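Local coordinates for protein hydrazine synthase beta subunit (Candidatus Kuenenia stuttgartiensis, PDB 5C2V) that forms part of the hydrazine synthase complex, which condenses nitric oxide with ammonium, and may modulate transport of the hydroxylamine intermediate between the active sites of its partner subunits, at residues 57-62 with 70-75; 318-323 with 339-344. All coordinates share one frame; numbering follows the deposited sequence.

In the fold
Both contacts belong to a beta-propeller, a ring of antiparallel sheets, but to different blades. Interaction 1 comes first along the chain and joins the two opening strands of the sheet 57-62, 68-73, 78-83 and 88-94; interaction 2 follows near the C-terminus, where the approach to strand 322-327 meets the turn between strands 333-338 and 343-348. Their centres lie 18 Å apart and their nearest atoms about 8 Å, without touching. Strand 15-20 touches residues of both contacts. Interaction 1 is internal to its blade, whereas interaction 2 meets the gamma and alpha subunits, linking the propeller to the hydrazine synthase assembly.

Interaction 1: residues 57-62 with 70-75; sequences PEASAV and YVCNAE
Pro57 to Ala61 pair with Tyr70 to Asn73 as a beta hairpin, the first two strands of a propeller blade. The strand axes approach to 4.5 Å at 163° between their directions, which establishes the antiparallel course.

Backbone hydrogen bonds supply the polar part. Ala61 and Tyr70 form a hydrogen-bonded pair with two reciprocal bonds, Ala61 N to Tyr70 O and Tyr70 N to Ala61 O, each 2.9 Å. Cys72 N donates to Ala59 O, and Cys72 O receives Glu58 N at 2.9 Å, a bond bent at the hydrogen (132°). Pro57 pairs with Asn73 and Ser60 with Val71, so Glu58 and Ala59 stand opposite the single Cys72, consistent with a beta bulge.

Side chains sort onto two faces. Pro57, Ser60, Val71 and Asn73 share one; Val71 holds CG1 anti to its backbone N (chi1 -175°), and this methyl meets Pro57 CB at 3.5 Å. On the other face Ala59 CB and Cys72 CB approach to 3.9 Å, and Ile102 of strand 99-104 packs on Cys72, Ala61 and Tyr70. The Tyr70 ring leads away from the hairpin, its OH bonded to Thr128.

At the end where the Ala74 side chain lies about 7 Å from a bound calcium ion, the Glu58 carboxylate is gripped by Trp98 through OE1 and by Gln32 and Gln56 through OE2, while OE1 lies 3.9 Å from the Ala74 methyl CB.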
ATOM      1  N   PRO B  57      45.505 -38.483  21.408  1.00 65.58           N
ATOM      2  CA  PRO B  57      44.710 -37.700  22.361  1.00 60.87           C
ATOM      3  C   PRO B  57      43.705 -36.767  21.678  1.00 67.38           C
ATOM      4  O   PRO B  57      44.113 -35.959  20.843  1.00 59.09           O
ATOM      5  CB  PRO B  57      45.775 -36.893  23.106  1.00 58.28           C
ATOM      6  CG  PRO B  57      46.872 -36.720  22.103  1.00 70.91           C
ATOM      7  CD  PRO B  57      46.889 -37.990  21.292  1.00 68.05           C
ATOM      8  N   GLU B  58      42.420 -36.867  22.007  1.00 64.54           N
ATOM      9  CA  GLU B  58      41.460 -35.853  21.570  1.00 71.99           C
ATOM     10  C   GLU B  58      40.950 -34.824  22.590  1.00 81.29           C
ATOM     11  O   GLU B  58      40.214 -33.911  22.215  1.00 66.16           O
ATOM     12  CB  GLU B  58      40.287 -36.556  20.896  1.00 64.18           C
ATOM     13  CG  GLU B  58      40.766 -37.214  19.619  1.00 59.41           C
ATOM     14  CD  GLU B  58      39.714 -38.009  18.901  1.00 62.77           C
ATOM     15  OE1 GLU B  58      38.617 -38.220  19.460  1.00 61.98           O
ATOM     16  OE2 GLU B  58      39.993 -38.409  17.753  1.00 70.79           O
ATOM     17  N   ALA B  59      41.332 -34.944  23.857  1.00 80.23           N
ATOM     18  CA  ALA B  59      40.800 -34.030  24.870  1.00 72.58           C
ATOM     19  C   ALA B  59      41.677 -33.926  26.111  1.00 79.25           C
ATOM     20  O   ALA B  59      42.460 -34.827  26.406  1.00 78.75           O
ATOM     21  CB  ALA B  59      39.389 -34.456  25.268  1.00 51.84           C
ATOM     22  N   SER B  60      41.526 -32.827  26.846  1.00 68.96           N
ATOM     23  CA  SER B  60      42.258 -32.629  28.094  1.00 61.03           C
ATOM     24  C   SER B  60      41.519 -31.713  29.071  1.00 76.25           C
ATOM     25  O   SER B  60      40.796 -30.805  28.661  1.00 78.45           O
ATOM     26  CB  SER B  60      43.652 -32.069  27.805  1.00 54.62           C
ATOM     27  OG  SER B  60      43.577 -30.850  27.089  1.00 72.50           O
ATOM     28  N   ALA B  61      41.714 -31.956  30.364  1.00 84.28           N
ATOM     29  CA  ALA B  61      41.132 -31.115  31.408  1.00 72.86           C
ATOM     30  C   ALA B  61      42.153 -30.824  32.506  1.00 76.52           C
ATOM     31  O   ALA B  61      42.936 -31.695  32.885  1.00 72.18           O
ATOM     32  CB  ALA B  61      39.894 -31.773  31.996  1.00 57.68           C
ATOM     33  N   VAL B  62      42.136 -29.596  33.015  1.00 67.85           N
ATOM     34  CA  VAL B  62      43.089 -29.173  34.035  1.00 58.29           C
ATOM     35  C   VAL B  62      42.455 -29.171  35.425  1.00 56.02           C
ATOM     36  O   VAL B  62      41.294 -28.797  35.586  1.00 69.87           O
ATOM     37  CB  VAL B  62      43.644 -27.765  33.730  1.00 63.80           C
ATOM     38  CG1 VAL B  62      44.785 -27.416  34.677  1.00 56.06           C
ATOM     39  CG2 VAL B  62      44.106 -27.680  32.286  1.00 56.60           C
ATOM     40  N   TYR B  70      44.710 -34.001  32.782  1.00 61.17           N
ATOM     41  CA  TYR B  70      44.134 -35.287  32.408  1.00 59.01           C
ATOM     42  C   TYR B  70      43.810 -35.307  30.919  1.00 65.19           C
ATOM     43  O   TYR B  70      42.914 -34.602  30.461  1.00 69.20           O
ATOM     44  CB  TYR B  70      42.874 -35.576  33.227  1.00 60.03           C
ATOM     45  CG  TYR B  70      43.138 -35.997  34.657  1.00 72.39           C
ATOM     46  CD1 TYR B  70      43.717 -35.121  35.566  1.00 65.29           C
ATOM     47  CD2 TYR B  70      42.795 -37.268  35.099  1.00 69.93           C
ATOM     48  CE1 TYR B  70      43.956 -35.503  36.874  1.00 75.35           C
ATOM     49  CE2 TYR B  70      43.029 -37.658  36.405  1.00 56.38           C
ATOM     50  CZ  TYR B  70      43.609 -36.772  37.287  1.00 73.25           C
ATOM     51  OH  TYR B  70      43.844 -37.155  38.588  1.00 69.72           O
ATOM     52  N   VAL B  71      44.536 -36.133  30.173  1.00 65.28           N
ATOM     53  CA  VAL B  71      44.414 -36.169  28.721  1.00 65.75           C
ATOM     54  C   VAL B  71      43.650 -37.408  28.267  1.00 66.86           C
ATOM     55  O   VAL B  71      43.856 -38.498  28.798  1.00 60.39           O
ATOM     56  CB  VAL B  71      45.804 -36.146  28.051  1.00 54.55           C
ATOM     57  CG1 VAL B  71      45.671 -36.068  26.543  1.00 63.44           C
ATOM     58  CG2 VAL B  71      46.625 -34.978  28.573  1.00 53.33           C
ATOM     59  N   CYS B  72      42.766 -37.244  27.288  1.00 66.86           N
ATOM     60  CA  CYS B  72      42.005 -38.374  26.768  1.00 74.83           C
ATOM     61  C   CYS B  72      42.673 -38.985  25.548  1.00 69.28           C
ATOM     62  O   CYS B  72      42.694 -38.378  24.482  1.00 61.39           O
ATOM     63  CB  CYS B  72      40.584 -37.943  26.403  1.00 61.89           C
ATOM     64  SG  CYS B  72      39.430 -37.891  27.782  1.00 57.23           S
ATOM     65  N   ASN B  73      43.187 -40.202  25.700  1.00 71.96           N
ATOM     66  CA  ASN B  73      43.750 -40.928  24.571  1.00 66.01           C
ATOM     67  C   ASN B  73      42.686 -41.836  23.975  1.00 70.99           C
ATOM     68  O   ASN B  73      42.274 -42.829  24.587  1.00 65.12           O
ATOM     69  CB  ASN B  73      44.976 -41.735  24.999  1.00 62.94           C
ATOM     70  CG  ASN B  73      45.968 -40.909  25.796  1.00 63.17           C
ATOM     71  OD1 ASN B  73      46.717 -40.105  25.238  1.00 55.04           O
ATOM     72  ND2 ASN B  73      45.984 -41.108  27.109  1.00 67.99           N
ATOM     73  N   ALA B  74      42.257 -41.487  22.766  1.00 63.56           N
ATOM     74  CA  ALA B  74      41.097 -42.104  22.139  1.00 62.61           C
ATOM     75  C   ALA B  74      41.377 -43.503  21.607  1.00 62.39           C
ATOM     76  O   ALA B  74      40.619 -44.438  21.867  1.00 64.65           O
ATOM     77  CB  ALA B  74      40.595 -41.218  21.022  1.00 62.19           C
ATOM     78  N   GLU B  75      42.465 -43.640  20.858  1.00 68.95           N
ATOM     79  CA  GLU B  75      42.808 -44.919  20.251  1.00 84.10           C
ATOM     80  C   GLU B  75      43.287 -45.908  21.305  1.00 75.03           C
ATOM     81  O   GLU B  75      43.014 -47.105  21.220  1.00 63.26           O
ATOM     82  CB  GLU B  75      43.876 -44.737  19.172  1.00 75.27           C
ATOM     83  CG  GLU B  75      44.257 -46.022  18.453  1.00 81.49           C
ATOM     84  CD  GLU B  75      43.078 -46.670  17.749  1.00 95.63           C
ATOM     85  OE1 GLU B  75      42.867 -46.378  16.553  1.00121.67           O
ATOM     86  OE2 GLU B  75      42.367 -47.475  18.387  1.00 93.51           O
TER

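Interaction 2: residues 318-323 with 339-344; sequences TGLGPS and YFSNNV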
ATOM      1  N   THR B 318      39.954 -17.698  10.774  1.00 75.60           N
ATOM      2  CA  THR B 318      40.782 -18.602  11.561  1.00 56.61           C
ATOM      3  C   THR B 318      41.644 -19.441  10.618  1.00 62.07           C
ATOM      4  O   THR B 318      41.561 -19.290   9.399  1.00 56.18           O
ATOM      5  CB  THR B 318      39.908 -19.519  12.452  1.00 52.80           C
ATOM      6  OG1 THR B 318      38.768 -18.786  12.914  1.00 91.87           O
ATOM      7  CG2 THR B 318      40.679 -20.026  13.661  1.00 68.99           C
ATOM      8  N   GLY B 319      42.474 -20.315  11.177  1.00 68.63           N
ATOM      9  CA  GLY B 319      43.204 -21.283  10.382  1.00 39.10           C
ATOM     10  C   GLY B 319      42.263 -22.387   9.940  1.00 56.23           C
ATOM     11  O   GLY B 319      41.063 -22.334  10.209  1.00 58.65           O
ATOM     12  N   LEU B 320      42.802 -23.393   9.265  1.00 57.49           N
ATOM     13  CA  LEU B 320      41.971 -24.466   8.734  1.00 34.69           C
ATOM     14  C   LEU B 320      41.630 -25.496   9.811  1.00 48.77           C
ATOM     15  O   LEU B 320      42.507 -25.973  10.531  1.00 54.77           O
ATOM     16  CB  LEU B 320      42.671 -25.135   7.549  1.00 44.23           C
ATOM     17  CG  LEU B 320      43.156 -24.167   6.463  1.00 50.01           C
ATOM     18  CD1 LEU B 320      43.715 -24.922   5.268  1.00 40.97           C
ATOM     19  CD2 LEU B 320      42.041 -23.221   6.032  1.00 49.30           C
ATOM     20  N   GLY B 321      40.347 -25.835   9.905  1.00 43.85           N
ATOM     21  CA  GLY B 321      39.861 -26.794  10.887  1.00 53.47           C
ATOM     22  C   GLY B 321      39.909 -26.415  12.363  1.00 50.55           C
ATOM     23  O   GLY B 321      40.511 -27.135  13.159  1.00 60.94           O
ATOM     24  N   PRO B 322      39.277 -25.290  12.743  1.00 59.03           N
ATOM     25  CA  PRO B 322      39.234 -24.904  14.159  1.00 57.70           C
ATOM     26  C   PRO B 322      38.273 -25.776  14.967  1.00 57.68           C
ATOM     27  O   PRO B 322      37.148 -25.368  15.255  1.00 58.66           O
ATOM     28  CB  PRO B 322      38.750 -23.454  14.111  1.00 59.55           C
ATOM     29  CG  PRO B 322      37.931 -23.382  12.885  1.00 53.56           C
ATOM     30  CD  PRO B 322      38.549 -24.330  11.894  1.00 58.52           C
ATOM     31  N   SER B 323      38.729 -26.972  15.327  1.00 55.22           N
ATOM     32  CA  SER B 323      37.884 -27.961  15.988  1.00 70.69           C
ATOM     33  C   SER B 323      37.570 -27.635  17.450  1.00 63.52           C
ATOM     34  O   SER B 323      36.625 -28.183  18.018  1.00 56.07           O
ATOM     35  CB  SER B 323      38.544 -29.341  15.904  1.00 62.58           C
ATOM     36  OG  SER B 323      39.902 -29.279  16.304  1.00 74.71           O
ATOM     37  N   TYR B 339      43.673 -27.718  13.222  1.00 48.86           N
ATOM     38  CA  TYR B 339      44.247 -29.027  12.916  1.00 49.68           C
ATOM     39  C   TYR B 339      45.116 -29.047  11.661  1.00 48.85           C
ATOM     40  O   TYR B 339      46.278 -29.449  11.712  1.00 64.60           O
ATOM     41  CB  TYR B 339      43.110 -30.050  12.768  1.00 45.91           C
ATOM     42  CG  TYR B 339      43.531 -31.436  12.319  1.00 59.43           C
ATOM     43  CD1 TYR B 339      43.537 -31.785  10.972  1.00 63.83           C
ATOM     44  CD2 TYR B 339      43.894 -32.404  13.244  1.00 65.32           C
ATOM     45  CE1 TYR B 339      43.914 -33.051  10.562  1.00 56.46           C
ATOM     46  CE2 TYR B 339      44.274 -33.673  12.843  1.00 53.17           C
ATOM     47  CZ  TYR B 339      44.281 -33.991  11.502  1.00 66.88           C
ATOM     48  OH  TYR B 339      44.655 -35.253  11.100  1.00 58.33           O
ATOM     49  N   PHE B 340      44.549 -28.619  10.538  1.00 37.50           N
ATOM     50  CA  PHE B 340      45.246 -28.698   9.259  1.00 45.61           C
ATOM     51  C   PHE B 340      46.385 -27.689   9.172  1.00 48.88           C
ATOM     52  O   PHE B 340      47.451 -27.990   8.637  1.00 54.14           O
ATOM     53  CB  PHE B 340      44.270 -28.488   8.100  1.00 48.73           C
ATOM     54  CG  PHE B 340      43.221 -29.558   7.992  1.00 50.78           C
ATOM     55  CD1 PHE B 340      43.553 -30.828   7.551  1.00 61.38           C
ATOM     56  CD2 PHE B 340      41.903 -29.294   8.326  1.00 43.20           C
ATOM     57  CE1 PHE B 340      42.594 -31.816   7.451  1.00 49.63           C
ATOM     58  CE2 PHE B 340      40.937 -30.278   8.226  1.00 51.19           C
ATOM     59  CZ  PHE B 340      41.283 -31.540   7.788  1.00 64.05           C
ATOM     60  N   SER B 341      46.155 -26.494   9.705  1.00 54.92           N
ATOM     61  CA  SER B 341      47.168 -25.448   9.694  1.00 51.43           C
ATOM     62  C   SER B 341      48.187 -25.664  10.808  1.00 48.42           C
ATOM     63  O   SER B 341      49.214 -24.984  10.860  1.00 41.25           O
ATOM     64  CB  SER B 341      46.518 -24.070   9.829  1.00 49.35           C
ATOM     65  OG  SER B 341      45.661 -23.802   8.734  1.00 55.70           O
ATOM     66  N   ASN B 342      47.889 -26.614  11.692  1.00 44.51           N
ATOM     67  CA  ASN B 342      48.758 -26.953  12.816  1.00 62.84           C
ATOM     68  C   ASN B 342      49.101 -25.752  13.684  1.00 58.91           C
ATOM     69  O   ASN B 342      50.268 -25.544  14.022  1.00 64.02           O
ATOM     70  CB  ASN B 342      50.054 -27.601  12.316  1.00 60.28           C
ATOM     71  CG  ASN B 342      49.820 -28.943  11.661  1.00 58.45           C
ATOM     72  OD1 ASN B 342      49.091 -29.785  12.182  1.00 58.22           O
ATOM     73  ND2 ASN B 342      50.442 -29.151  10.506  1.00 65.97           N
ATOM     74  N   ASN B 343      48.100 -24.957  14.049  1.00 62.01           N
ATOM     75  CA  ASN B 343      48.397 -23.750  14.824  1.00 54.99           C
ATOM     76  C   ASN B 343      47.237 -23.274  15.685  1.00 64.83           C
ATOM     77  O   ASN B 343      46.202 -23.918  15.740  1.00 59.03           O
ATOM     78  CB  ASN B 343      48.848 -22.620  13.889  1.00 59.08           C
ATOM     79  CG  ASN B 343      47.877 -22.375  12.748  1.00 50.79           C
ATOM     80  OD1 ASN B 343      46.707 -22.745  12.817  1.00 53.67           O
ATOM     81  ND2 ASN B 343      48.366 -21.746  11.685  1.00 43.03           N
ATOM     82  N   VAL B 344      47.421 -22.151  16.369  1.00 65.48           N
ATOM     83  CA  VAL B 344      46.370 -21.603  17.219  1.00 68.92           C
ATOM     84  C   VAL B 344      46.126 -20.133  16.906  1.00 65.24           C
ATOM     85  O   VAL B 344      47.056 -19.326  16.902  1.00 58.38           O
ATOM     86  CB  VAL B 344      46.709 -21.751  18.718  1.00 72.96           C
ATOM     87  CG1 VAL B 344      45.669 -21.039  19.574  1.00 50.91           C
ATOM     88  CG2 VAL B 344      46.802 -23.222  19.103  1.00 47.37           C
TER
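Ser341 turns its hydroxyl to the backbone of Leu320, and this bond is one of three that hold the loop entering the last blade to the turn joining strands 333-338 and 343-348. With OG anti to its own carbonyl carbon (chi1 -62°), Ser341 receives Leu320 N on OG at 2.9 Å, nearly straight at the hydrogen. The same oxygen rests against the Leu320 side chain, 3.4 Å from CG.

Leu320 also meets Phe340, CB to CB at 3.8 Å. The Phe340 ring presents its edge to the peptide between Leu320 and Gly321: Leu320 O and Gly321 N lie near the ring plane. Tyr339 holds CG anti to its backbone N (chi1 174°), whereas Phe340 holds CG anti to the carbonyl carbon. Tyr339 CD1 stands 3.5 Å above the centre of one Phe340 face, while Phe340 CG lies in the plane of the Tyr339 ring, at its edge; the two neighbouring rings thus meet edge to face. The Tyr339 OH continues to Gln47 of the gamma subunit.

Tyr339 N donates to Gly321 O at 3.2 Å from well above the carbonyl plane (47° out of it), and Phe340 N reaches Leu320 O in a weak bond of 3.3 Å. Gly321 N donates to ND1 of His276. Asn343 and Val344 pair with a strand of the gamma subunit, extending the three-stranded sheet across the interface.

All three bonds between the segments use uncharged groups, whereas the carbonyls of Tyr339 and Phe340 accept from Arg44 of the gamma subunit, a charge that would tend to polarise the peptides of the turn.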